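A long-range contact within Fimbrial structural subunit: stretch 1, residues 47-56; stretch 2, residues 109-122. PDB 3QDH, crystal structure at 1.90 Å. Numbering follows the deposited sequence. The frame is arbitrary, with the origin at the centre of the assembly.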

# COMPACT_ATOMS: atom_id res chain seq x y z
N ARG A 47 -12.33 4.64 -10.48
CA ARG A 47 -12.00 5.86 -9.75
C ARG A 47 -11.62 5.50 -8.32
O ARG A 47 -12.20 4.59 -7.74
CB ARG A 47 -13.20 6.80 -9.72
CG ARG A 47 -12.91 8.18 -9.11
CD ARG A 47 -14.14 9.06 -9.20
NE ARG A 47 -14.41 9.52 -10.57
CZ ARG A 47 -15.38 10.36 -10.89
NH1 ARG A 47 -16.20 10.84 -9.95
NH2 ARG A 47 -15.55 10.74 -12.16
N ASP A 48 -10.66 6.22 -7.77
CA ASP A 48 -10.16 5.96 -6.43
C ASP A 48 -9.56 7.25 -5.88
O ASP A 48 -8.59 7.78 -6.43
CB ASP A 48 -9.11 4.83 -6.45
CG ASP A 48 -8.86 4.22 -5.07
OD1 ASP A 48 -8.80 4.96 -4.07
OD2 ASP A 48 -8.67 2.98 -4.98
N THR A 49 -10.15 7.76 -4.81
CA THR A 49 -9.55 8.88 -4.08
C THR A 49 -8.73 8.27 -2.96
O THR A 49 -9.28 7.69 -2.02
CB THR A 49 -10.60 9.84 -3.50
OG1 THR A 49 -11.36 10.40 -4.57
CG2 THR A 49 -9.93 10.98 -2.70
N LEU A 50 -7.41 8.39 -3.05
CA LEU A 50 -6.55 7.75 -2.07
C LEU A 50 -6.41 8.59 -0.80
O LEU A 50 -6.50 9.82 -0.84
CB LEU A 50 -5.19 7.39 -2.67
CG LEU A 50 -5.26 6.14 -3.56
CD1 LEU A 50 -5.63 6.52 -4.99
CD2 LEU A 50 -3.96 5.39 -3.53
N ASP A 51 -6.23 7.88 0.30
CA ASP A 51 -5.98 8.45 1.62
C ASP A 51 -4.83 9.45 1.59
O ASP A 51 -3.79 9.19 0.98
CB ASP A 51 -5.64 7.30 2.58
CG ASP A 51 -5.48 7.75 4.02
OD1 ASP A 51 -6.38 7.45 4.82
OD2 ASP A 51 -4.46 8.38 4.35
N ASP A 52 -5.02 10.57 2.29
CA ASP A 52 -4.04 11.68 2.34
C ASP A 52 -2.63 11.30 2.75
O ASP A 52 -1.69 12.03 2.45
CB ASP A 52 -4.54 12.80 3.27
CG ASP A 52 -5.70 13.58 2.70
OD1 ASP A 52 -6.00 13.44 1.49
OD2 ASP A 52 -6.30 14.37 3.46
N ARG A 53 -2.47 10.18 3.45
CA ARG A 53 -1.14 9.71 3.85
C ARG A 53 -0.36 9.13 2.68
O ARG A 53 0.84 8.87 2.79
CB ARG A 53 -1.24 8.69 4.98
CG ARG A 53 -1.53 9.32 6.35
CD ARG A 53 -2.08 8.28 7.31
NE ARG A 53 -3.47 7.96 7.01
CZ ARG A 53 -4.27 7.28 7.82
NH1 ARG A 53 -3.80 6.83 8.99
NH2 ARG A 53 -5.53 7.04 7.47
N LEU A 54 -1.06 8.91 1.56
CA LEU A 54 -0.42 8.39 0.35
C LEU A 54 -0.14 9.51 -0.65
O LEU A 54 -1.01 10.32 -0.96
CB LEU A 54 -1.27 7.25 -0.26
CG LEU A 54 -1.55 6.05 0.66
CD1 LEU A 54 -2.56 5.06 0.04
CD2 LEU A 54 -0.27 5.33 1.06
N THR A 55 1.09 9.55 -1.14
CA THR A 55 1.51 10.61 -2.04
C THR A 55 1.90 10.04 -3.41
O THR A 55 2.10 8.83 -3.56
CB THR A 55 2.67 11.44 -1.42
OG1 THR A 55 2.67 12.75 -1.99
CG2 THR A 55 4.02 10.77 -1.63
N ALA A 56 2.01 10.94 -4.39
CA ALA A 56 2.31 10.59 -5.77
C ALA A 56 1.38 9.48 -6.27
O ALA A 56 1.81 8.51 -6.89
CB ALA A 56 3.79 10.18 -5.92
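Stretch 2 109-122: GKVTEARNGAITNR

What fastens the loop of stretch 2 to stretch 1? The side chain of Arg53 does most of this work. Its NH1 donates to Ala114 O at 2.9 Å and its NH2 to Ala118 O at 2.8 Å, so one guanidinium grips a carbonyl at the start of the turn, Ala114 O, and one just past its end, Ala118 O, where the second strand begins. The turn is type II', from Ala114 to Gly117, and in it Gly117 N also reaches Ala114 O, at 2.9 Å. The arginine is held in place from its own side: NH2 meets Asp51 OD1 at 2.8 Å in a salt bridge, and NE donates to Asp51 OD2 at 2.9 Å. Ile119 CA lies over one face of the guanidinium, 3.6 Å from Arg53 NH2.

How do the backbones run where they meet as strands? They are antiparallel, with Thr55 and Lys110 as the hydrogen-bonded pair: Thr55 N donates to Lys110 O at 2.9 Å, and Lys110 N returns a nearly straight bond to Thr55 O at 2.8 Å. Leu54 and Val111 form the neighbouring non-hydrogen-bonded pair, their CA atoms 4.9 Å apart. Beyond it, Arg53 O accepts from Thr112 N at 3.0 Å and from Thr112 OG1 at 2.8 Å, a double anchor where stretch 2 leaves its strand. Stretch 1 enters its strand through a type I turn, Asp51 to Leu54, closed by Leu54 N to Asp51 O at 2.8 Å.

Does water join the stretches where the backbones stand farther apart? At Asp48 and Arg122 the CA atoms are 6.6 Å apart, and a water accepts from Thr49 N at 2.9 Å and donates to Arg122 O at 2.8 Å. Another water accepts from Asp51 N at 2.9 Å and donates to Thr120 O at 2.8 Å and to Asn121 OD1, also at 2.8 Å. Asp48 OD1 and Asn121 OD1 come within 2.6 Å of each other.

What fills the space around these polar contacts? Leu54 CD2 packs on Val111 CG2 at 3.8 Å, while Leu54 CD1 lies 4.2 Å from Ile119 CG2, so this leucine touches both strands of stretch 2. Asp51 CB rests 3.6 Å from Ile119 CG2. Gly109 fits closely here, since a CB on it would clash with Leu54 CB. On the face shared by Thr55 and Lys110, Thr55 CG2 meets Lys110 CB and Thr112 CG2, each at 3.8 Å. Farther out, the Arg115 guanidinium lays a face over Arg53 CG, with NE 3.5 Å from that carbon.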

# COMPACT_ATOMS: atom_id res chain seq x y z
N GLY A 109 0.07 4.48 -3.96
CA GLY A 109 0.63 5.72 -3.45
C GLY A 109 1.76 5.40 -2.50
O GLY A 109 1.88 4.27 -2.03
N LYS A 110 2.60 6.39 -2.23
CA LYS A 110 3.74 6.22 -1.34
C LYS A 110 3.35 6.59 0.10
O LYS A 110 2.78 7.66 0.32
CB LYS A 110 4.90 7.11 -1.81
CG LYS A 110 6.23 6.82 -1.12
CD LYS A 110 7.38 7.58 -1.76
CE LYS A 110 7.68 8.88 -1.01
NZ LYS A 110 8.95 9.50 -1.49
N VAL A 111 3.67 5.72 1.05
CA VAL A 111 3.30 5.95 2.46
C VAL A 111 4.21 7.04 3.03
O VAL A 111 5.43 6.89 3.02
CB VAL A 111 3.43 4.67 3.32
CG1 VAL A 111 3.03 4.95 4.78
CG2 VAL A 111 2.58 3.56 2.77
N THR A 112 3.61 8.12 3.51
CA THR A 112 4.37 9.23 4.09
C THR A 112 4.50 9.10 5.61
O THR A 112 5.53 9.49 6.19
CB THR A 112 3.78 10.60 3.71
OG1 THR A 112 2.42 10.69 4.16
CG2 THR A 112 3.82 10.81 2.20
N GLU A 113 3.46 8.57 6.25
CA GLU A 113 3.42 8.38 7.71
C GLU A 113 2.19 7.58 8.15
O GLU A 113 1.21 7.48 7.41
CB GLU A 113 3.46 9.73 8.44
CG GLU A 113 2.21 10.58 8.25
CD GLU A 113 2.37 11.98 8.80
OE1 GLU A 113 3.25 12.20 9.65
OE2 GLU A 113 1.60 12.86 8.37
N ALA A 114 2.26 7.04 9.36
CA ALA A 114 1.21 6.19 9.92
C ALA A 114 -0.03 6.94 10.42
O ALA A 114 -1.15 6.50 10.16
CB ALA A 114 1.78 5.32 11.03
N ARG A 115 0.18 8.04 11.14
CA ARG A 115 -0.89 8.78 11.85
C ARG A 115 -1.73 7.87 12.75
O ARG A 115 -1.16 7.11 13.54
CB ARG A 115 -1.78 9.58 10.88
CG ARG A 115 -1.08 10.75 10.23
CD ARG A 115 -2.06 11.55 9.39
NE ARG A 115 -1.38 12.21 8.28
CZ ARG A 115 -2.00 12.86 7.30
NH1 ARG A 115 -3.33 12.95 7.27
NH2 ARG A 115 -1.28 13.43 6.33
N ASN A 116 -3.06 7.93 12.64
CA ASN A 116 -3.95 7.08 13.45
C ASN A 116 -3.68 5.59 13.22
O ASN A 116 -4.11 4.75 14.02
CB ASN A 116 -5.44 7.44 13.26
CG ASN A 116 -6.13 6.67 12.12
OD1 ASN A 116 -7.25 6.18 12.27
ND2 ASN A 116 -5.47 6.59 10.96
N GLY A 117 -2.97 5.29 12.14
CA GLY A 117 -2.50 3.94 11.87
C GLY A 117 -3.41 3.08 11.01
O GLY A 117 -3.05 1.96 10.68
N ALA A 118 -4.57 3.60 10.64
CA ALA A 118 -5.50 2.85 9.79
C ALA A 118 -5.70 3.56 8.46
O ALA A 118 -6.46 4.53 8.37
CB ALA A 118 -6.83 2.64 10.51
N ILE A 119 -4.99 3.11 7.43
CA ILE A 119 -5.13 3.70 6.10
C ILE A 119 -6.20 2.91 5.34
O ILE A 119 -6.01 1.72 5.07
CB ILE A 119 -3.81 3.69 5.29
CG1 ILE A 119 -2.70 4.39 6.07
CG2 ILE A 119 -4.01 4.34 3.90
CD1 ILE A 119 -1.30 4.13 5.52
N THR A 120 -7.30 3.57 5.01
CA THR A 120 -8.44 2.89 4.39
C THR A 120 -8.52 3.25 2.91
O THR A 120 -7.98 4.26 2.48
CB THR A 120 -9.79 3.26 5.05
OG1 THR A 120 -10.03 4.66 4.89
CG2 THR A 120 -9.80 2.92 6.55
N ASN A 121 -9.24 2.44 2.15
CA ASN A 121 -9.43 2.71 0.73
C ASN A 121 -10.72 2.10 0.22
O ASN A 121 -11.09 0.99 0.61
CB ASN A 121 -8.25 2.17 -0.08
CG ASN A 121 -8.26 2.66 -1.52
OD1 ASN A 121 -8.43 3.87 -1.75
N ARG A 122 -11.39 2.86 -0.64
CA ARG A 122 -12.49 2.37 -1.47
C ARG A 122 -12.23 2.81 -2.90
O ARG A 122 -11.49 3.77 -3.15
CB ARG A 122 -13.83 2.95 -1.01
CG ARG A 122 -14.34 2.41 0.32
CD ARG A 122 -15.69 3.04 0.64
NE ARG A 122 -16.19 2.76 1.99
CZ ARG A 122 -16.94 1.72 2.32
NH1 ARG A 122 -17.27 0.78 1.43
NH2 ARG A 122 -17.37 1.60 3.57
O HOH W 1 -12.38 6.38 -3.49
O HOH W 2 -10.69 5.74 -0.43
O HOH W 3 -6.65 5.06 0.10
O HOH W 4 -5.05 15.15 5.70